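Local coordinates for mitogen activated protein kinase, putative (Leishmania donovani, PDB 4QNY) that probably transfers phosphate from ATP to target proteins as a kinase of the MAP kinase family, and holds an ATP analogue and magnesium in this structure, at residues G145-D150 with Q206-G211; M188-A193 with L225-D230. All blocks are in the same frame, centred on the assembly; numbering follows the deposited sequence.

Contact 1 of 2, residues G145-D150 with Q206-G211; sequences GVIHRD and QIDVWG
D208 of helix 206-219 reaches its carboxylate to the backbone of the HRD motif of the protein kinase catalytic loop and grips two successive N-H groups. With CG anti to its own carbonyl carbon (chi1 -72°), it sets OD2 2.9 Å from H148 N and OD1 3.0 Å from R149 N. Both oxygens accept through syn lone pairs, in moderately bent bonds (152° and 149°), and H142 adds a third bond, to OD2. R149 makes a bend with a positive phi, its side chain starting away from the helix. The imidazole of H148, CG anti to the backbone N, turns away from D208; ND1 accepts D150 N at 3.2 Å while NE2 bonds to C167 O, consistent with a neutral ring. I147 and I207 cross at about a right angle, I147 CG2 lying 3.7 Å from I207 CD1, and I207 CD1 also meets R149 CD at 3.8 Å. The side chain of D150 lies about 5 Å from the bound magnesium; its backbone N is tied to H148 and its O to N155, a magnesium ligand. Strand 146-147 pairs with strand 173-174, while L138 of helix 124-143 touches D208 and L196 of helix 194-197 packs on I207 and R149.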
loop_
_atom_site.group_PDB
_atom_site.type_symbol
_atom_site.label_atom_id
_atom_site.label_comp_id
_atom_site.label_asym_id
_atom_site.label_seq_id
_atom_site.Cartn_x
_atom_site.Cartn_y
_atom_site.Cartn_z
ATOM N N GLY A 145 -10.473 4.951 -10.699
ATOM C CA GLY A 145 -10.104 3.908 -11.641
ATOM C C GLY A 145 -8.726 3.337 -11.379
ATOM O O GLY A 145 -8.084 2.796 -12.281
ATOM N N VAL A 146 -8.271 3.452 -10.136
ATOM C CA VAL A 146 -6.926 3.023 -9.773
ATOM C C VAL A 146 -6.940 1.944 -8.692
ATOM O O VAL A 146 -7.693 2.029 -7.722
ATOM C CB VAL A 146 -6.075 4.215 -9.283
ATOM C CG1 VAL A 146 -4.641 3.779 -9.025
ATOM C CG2 VAL A 146 -6.114 5.350 -10.296
ATOM N N ILE A 147 -6.104 0.927 -8.876
ATOM C CA ILE A 147 -5.907 -0.110 -7.871
ATOM C C ILE A 147 -4.541 0.078 -7.218
ATOM O O ILE A 147 -3.539 0.246 -7.910
ATOM C CB ILE A 147 -6.007 -1.519 -8.484
ATOM C CG1 ILE A 147 -7.397 -1.739 -9.084
ATOM C CG2 ILE A 147 -5.698 -2.585 -7.442
ATOM C CD1 ILE A 147 -7.537 -3.041 -9.843
ATOM N N HIS A 148 -4.503 0.055 -5.889
ATOM C CA HIS A 148 -3.266 0.321 -5.159
ATOM C C HIS A 148 -2.234 -0.790 -5.341
ATOM O O HIS A 148 -1.052 -0.507 -5.550
ATOM C CB HIS A 148 -3.555 0.520 -3.671
ATOM C CG HIS A 148 -2.397 1.080 -2.906
ATOM N ND1 HIS A 148 -1.406 0.288 -2.369
ATOM C CD2 HIS A 148 -2.068 2.356 -2.597
ATOM C CE1 HIS A 148 -0.519 1.051 -1.757
ATOM N NE2 HIS A 148 -0.896 2.311 -1.881
ATOM N N ARG A 149 -2.685 -2.040 -5.227
ATOM C CA ARG A 149 -1.872 -3.231 -5.504
ATOM C C ARG A 149 -0.789 -3.484 -4.436
ATOM O O ARG A 149 -0.230 -4.578 -4.353
ATOM C CB ARG A 149 -1.258 -3.116 -6.916
ATOM C CG ARG A 149 -0.178 -4.126 -7.290
ATOM C CD ARG A 149 -0.671 -5.564 -7.242
ATOM N NE ARG A 149 0.424 -6.470 -6.912
ATOM C CZ ARG A 149 1.064 -7.229 -7.793
ATOM N NH1 ARG A 149 2.054 -8.014 -7.392
ATOM N NH2 ARG A 149 0.715 -7.210 -9.073
ATOM N N ASP A 150 -0.523 -2.499 -3.585
ATOM C CA ASP A 150 0.495 -2.676 -2.552
ATOM C C ASP A 150 0.010 -2.256 -1.164
ATOM O O ASP A 150 0.682 -1.495 -0.468
ATOM C CB ASP A 150 1.762 -1.897 -2.922
ATOM C CG ASP A 150 3.005 -2.447 -2.245
ATOM O OD1 ASP A 150 2.996 -3.632 -1.848
ATOM O OD2 ASP A 150 3.996 -1.696 -2.114
ATOM N N GLN A 206 -10.535 -5.815 -5.599
ATOM C CA GLN A 206 -10.744 -6.652 -4.425
ATOM C C GLN A 206 -9.429 -7.096 -3.784
ATOM O O GLN A 206 -9.416 -7.554 -2.640
ATOM C CB GLN A 206 -11.584 -7.879 -4.791
ATOM C CG GLN A 206 -13.046 -7.567 -5.079
ATOM C CD GLN A 206 -13.762 -6.983 -3.875
ATOM O OE1 GLN A 206 -13.835 -5.764 -3.711
ATOM N NE2 GLN A 206 -14.293 -7.852 -3.023
ATOM N N ILE A 207 -8.327 -6.957 -4.517
ATOM C CA ILE A 207 -7.021 -7.326 -3.983
ATOM C C ILE A 207 -6.578 -6.340 -2.905
ATOM O O ILE A 207 -5.762 -6.674 -2.047
ATOM C CB ILE A 207 -5.939 -7.398 -5.087
ATOM C CG1 ILE A 207 -5.664 -6.012 -5.676
ATOM C CG2 ILE A 207 -6.348 -8.383 -6.175
ATOM C CD1 ILE A 207 -4.414 -5.949 -6.528
ATOM N N ASP A 208 -7.124 -5.128 -2.947
ATOM C CA ASP A 208 -6.832 -4.127 -1.928
ATOM C C ASP A 208 -7.627 -4.413 -0.661
ATOM O O ASP A 208 -7.176 -4.116 0.445
ATOM C CB ASP A 208 -7.140 -2.720 -2.444
ATOM C CG ASP A 208 -6.136 -2.246 -3.478
ATOM O OD1 ASP A 208 -4.989 -2.742 -3.467
ATOM O OD2 ASP A 208 -6.493 -1.377 -4.300
ATOM N N VAL A 209 -8.811 -4.995 -0.831
ATOM C CA VAL A 209 -9.652 -5.373 0.299
ATOM C C VAL A 209 -8.985 -6.501 1.078
ATOM O O VAL A 209 -9.036 -6.537 2.308
ATOM C CB VAL A 209 -11.059 -5.813 -0.161
ATOM C CG1 VAL A 209 -11.905 -6.242 1.030
ATOM C CG2 VAL A 209 -11.741 -4.690 -0.926
ATOM N N TRP A 210 -8.351 -7.412 0.346
ATOM C CA TRP A 210 -7.616 -8.518 0.949
ATOM C C TRP A 210 -6.496 -7.996 1.841
ATOM O O TRP A 210 -6.268 -8.511 2.935
ATOM C CB TRP A 210 -7.044 -9.439 -0.134
ATOM C CG TRP A 210 -6.271 -10.601 0.417
ATOM C CD1 TRP A 210 -4.932 -10.646 0.674
ATOM C CD2 TRP A 210 -6.794 -11.884 0.783
ATOM N NE1 TRP A 210 -4.588 -11.879 1.177
ATOM C CE2 TRP A 210 -5.714 -12.656 1.253
ATOM C CE3 TRP A 210 -8.070 -12.455 0.757
ATOM C CZ2 TRP A 210 -5.870 -13.968 1.694
ATOM C CZ3 TRP A 210 -8.223 -13.758 1.194
ATOM C CH2 TRP A 210 -7.129 -14.500 1.657
ATOM N N GLY A 211 -5.805 -6.965 1.364
ATOM C CA GLY A 211 -4.733 -6.342 2.117
ATOM C C GLY A 211 -5.216 -5.728 3.416
ATOM O O GLY A 211 -4.525 -5.787 4.431
#

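Contact 2 of 2, residues M188-A193 with L225-D230; sequences MRWYRA and LFQGKD
The end of the activation segment, the P+1 loop region of a MAP kinase leading into its APE motif, meets the loop joining helices 206-219 and 231-242. W190 buries the most surface here. Its indole lies along the backbone of 226-228: Q227 CA sits 3.5 Å from the centroid of the five-membered ring, almost on the normal, a CH-pi contact. Q227 then runs extended beyond CG over the same face, Q227 CG 3.7 Å above the plane of the W190 ring, over its centre, and the amide plane 15° from the indole. M188 SD lies over the opposite face, offset toward the rim, so sulfur and glutamine sandwich the tryptophan. In the plane of the ring, W190 NE1 donates to G228 O at 2.9 Å, bent (137°) and coming from above the carbonyl plane, which, with the packing on both faces, restricts the indole's rotation. R189 starts with CG in the crowded position between N and carbonyl carbon and bends at chi3 (74°), laying one guanidinium face over D230 CA; its CD comes 3.5 Å from D230 O. R189 NH2 is held by D184 O of its own loop, and D230 itself caps helix 231-242 through N233 N. W190 CB touches F226 O at 3.3 Å, and one water ties the backbones, donating to W190 O at 2.6 Å and accepting from F226 N at 3.1 Å.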
loop_
_atom_site.group_PDB
_atom_site.type_symbol
_atom_site.label_atom_id
_atom_site.label_comp_id
_atom_site.label_asym_id
_atom_site.label_seq_id
_atom_site.Cartn_x
_atom_site.Cartn_y
_atom_site.Cartn_z
ATOM N N MET A 188 8.296 -9.021 0.191
ATOM C CA MET A 188 7.068 -9.090 0.977
ATOM C C MET A 188 5.882 -9.522 0.118
ATOM O O MET A 188 5.316 -8.715 -0.619
ATOM C CB MET A 188 6.778 -7.738 1.631
ATOM C CG MET A 188 5.555 -7.728 2.532
ATOM S SD MET A 188 5.697 -8.888 3.903
ATOM C CE MET A 188 7.204 -8.313 4.682
ATOM N N ARG A 189 5.513 -10.796 0.219
ATOM C CA ARG A 189 4.397 -11.342 -0.550
ATOM C C ARG A 189 3.231 -11.733 0.356
ATOM O O ARG A 189 2.226 -12.273 -0.106
ATOM C CB ARG A 189 4.849 -12.560 -1.359
ATOM C CG ARG A 189 5.018 -13.820 -0.522
ATOM C CD ARG A 189 5.399 -15.026 -1.367
ATOM N NE ARG A 189 6.793 -14.976 -1.802
ATOM C CZ ARG A 189 7.181 -14.987 -3.072
ATOM N NH1 ARG A 189 6.281 -15.053 -4.043
ATOM N NH2 ARG A 189 8.472 -14.938 -3.372
ATOM N N TRP A 190 3.370 -11.446 1.646
ATOM C CA TRP A 190 2.427 -11.918 2.657
ATOM C C TRP A 190 1.038 -11.288 2.554
ATOM O O TRP A 190 0.102 -11.735 3.215
ATOM C CB TRP A 190 2.993 -11.660 4.055
ATOM C CG TRP A 190 4.269 -12.395 4.333
ATOM C CD1 TRP A 190 4.822 -13.393 3.585
ATOM C CD2 TRP A 190 5.154 -12.185 5.439
ATOM N NE1 TRP A 190 5.995 -13.820 4.159
ATOM C CE2 TRP A 190 6.222 -13.093 5.297
ATOM C CE3 TRP A 190 5.146 -11.317 6.535
ATOM C CZ2 TRP A 190 7.271 -13.158 6.210
ATOM C CZ3 TRP A 190 6.189 -11.383 7.441
ATOM C CH2 TRP A 190 7.237 -12.297 7.273
ATOM N N TYR A 191 0.905 -10.258 1.726
ATOM C CA TYR A 191 -0.347 -9.516 1.644
ATOM C C TYR A 191 -0.974 -9.607 0.259
ATOM O O TYR A 191 -1.895 -8.860 -0.068
ATOM C CB TYR A 191 -0.109 -8.058 2.040
ATOM C CG TYR A 191 0.467 -7.933 3.431
ATOM C CD1 TYR A 191 -0.363 -7.871 4.541
ATOM C CD2 TYR A 191 1.841 -7.907 3.637
ATOM C CE1 TYR A 191 0.157 -7.773 5.816
ATOM C CE2 TYR A 191 2.371 -7.809 4.910
ATOM C CZ TYR A 191 1.524 -7.742 5.996
ATOM O OH TYR A 191 2.044 -7.642 7.266
ATOM N N ARG A 192 -0.476 -10.540 -0.545
ATOM C CA ARG A 192 -1.015 -10.775 -1.877
ATOM C C ARG A 192 -2.285 -11.619 -1.826
ATOM O O ARG A 192 -2.314 -12.679 -1.201
ATOM C CB ARG A 192 0.032 -11.453 -2.763
ATOM C CG ARG A 192 1.211 -10.563 -3.107
ATOM C CD ARG A 192 2.264 -11.315 -3.900
ATOM N NE ARG A 192 3.099 -10.406 -4.676
ATOM C CZ ARG A 192 4.098 -10.793 -5.464
ATOM N NH1 ARG A 192 4.392 -12.081 -5.584
ATOM N NH2 ARG A 192 4.796 -9.891 -6.138
ATOM N N ALA A 193 -3.332 -11.132 -2.485
ATOM C CA ALA A 193 -4.602 -11.844 -2.573
ATOM C C ALA A 193 -4.424 -13.184 -3.286
ATOM O O ALA A 193 -3.527 -13.328 -4.117
ATOM C CB ALA A 193 -5.633 -10.982 -3.291
ATOM N N LEU A 225 -0.732 -13.023 9.072
ATOM C CA LEU A 225 -1.461 -14.286 9.029
ATOM C C LEU A 225 -0.916 -15.262 7.990
ATOM O O LEU A 225 -0.878 -16.469 8.225
ATOM C CB LEU A 225 -2.944 -14.025 8.753
ATOM C CG LEU A 225 -3.634 -12.953 9.600
ATOM C CD1 LEU A 225 -5.090 -12.801 9.187
ATOM C CD2 LEU A 225 -3.524 -13.274 11.081
ATOM N N PHE A 226 -0.497 -14.738 6.842
ATOM C CA PHE A 226 -0.081 -15.587 5.730
ATOM C C PHE A 226 1.377 -15.353 5.352
ATOM O O PHE A 226 1.671 -14.621 4.407
ATOM C CB PHE A 226 -0.983 -15.345 4.519
ATOM C CG PHE A 226 -2.431 -15.151 4.873
ATOM C CD1 PHE A 226 -3.182 -16.199 5.381
ATOM C CD2 PHE A 226 -3.042 -13.920 4.693
ATOM C CE1 PHE A 226 -4.514 -16.023 5.708
ATOM C CE2 PHE A 226 -4.375 -13.737 5.018
ATOM C CZ PHE A 226 -5.111 -14.789 5.525
ATOM N N GLN A 227 2.287 -15.989 6.085
ATOM C CA GLN A 227 3.717 -15.782 5.881
ATOM C C GLN A 227 4.336 -16.826 4.953
ATOM O O GLN A 227 5.027 -17.738 5.405
ATOM C CB GLN A 227 4.448 -15.787 7.225
ATOM C CG GLN A 227 4.032 -14.661 8.158
ATOM C CD GLN A 227 4.759 -14.708 9.488
ATOM O OE1 GLN A 227 5.739 -15.435 9.646
ATOM N NE2 GLN A 227 4.280 -13.930 10.452
ATOM N N GLY A 228 4.093 -16.681 3.655
ATOM C CA GLY A 228 4.667 -17.581 2.672
ATOM C C GLY A 228 6.098 -17.219 2.325
ATOM O O GLY A 228 6.479 -16.048 2.367
ATOM N N LYS A 229 6.895 -18.229 1.986
ATOM C CA LYS A 229 8.283 -18.014 1.588
ATOM C C LYS A 229 8.405 -17.955 0.070
ATOM O O LYS A 229 9.368 -17.408 -0.467
ATOM C CB LYS A 229 9.182 -19.118 2.150
ATOM C CG LYS A 229 9.595 -18.899 3.595
ATOM C CD LYS A 229 9.472 -20.173 4.412
ATOM C CE LYS A 229 10.130 -20.018 5.774
ATOM N NZ LYS A 229 9.942 -21.226 6.625
ATOM N N ASP A 230 7.421 -18.531 -0.612
ATOM C CA ASP A 230 7.347 -18.483 -2.067
ATOM C C ASP A 230 5.883 -18.500 -2.493
ATOM O O ASP A 230 4.991 -18.492 -1.645
ATOM C CB ASP A 230 8.114 -19.650 -2.696
ATOM C CG ASP A 230 7.729 -20.992 -2.106
ATOM O OD1 ASP A 230 6.747 -21.596 -2.585
ATOM O OD2 ASP A 230 8.412 -21.446 -1.163
HETATM O O HOH W 1 7.881 -13.705 1.138
HETATM O O HOH W 2 -0.435 -11.875 5.772
#

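How the contacts relate
The two contacts lie in the helical lobe, centres about 15 Å apart, and their segments alternate along the chain: 145-150, 188-193, 206-211, 225-230. Helix 206-219 links them. Its N-terminal part carries one segment of contact 1, and W210 there packs CD1 against A193 CA at 3.5 Å while its ring also meets F226, so both segments of contact 2 rest on it. A second touch joins the loops themselves: R149 NH1 and R192 NH2, like charges, lie 3.6 Å apart. The catalytic loop and the activation segment are therefore braced on one helix, 206-219, contact 1 nearer the magnesium and contact 2 farther out.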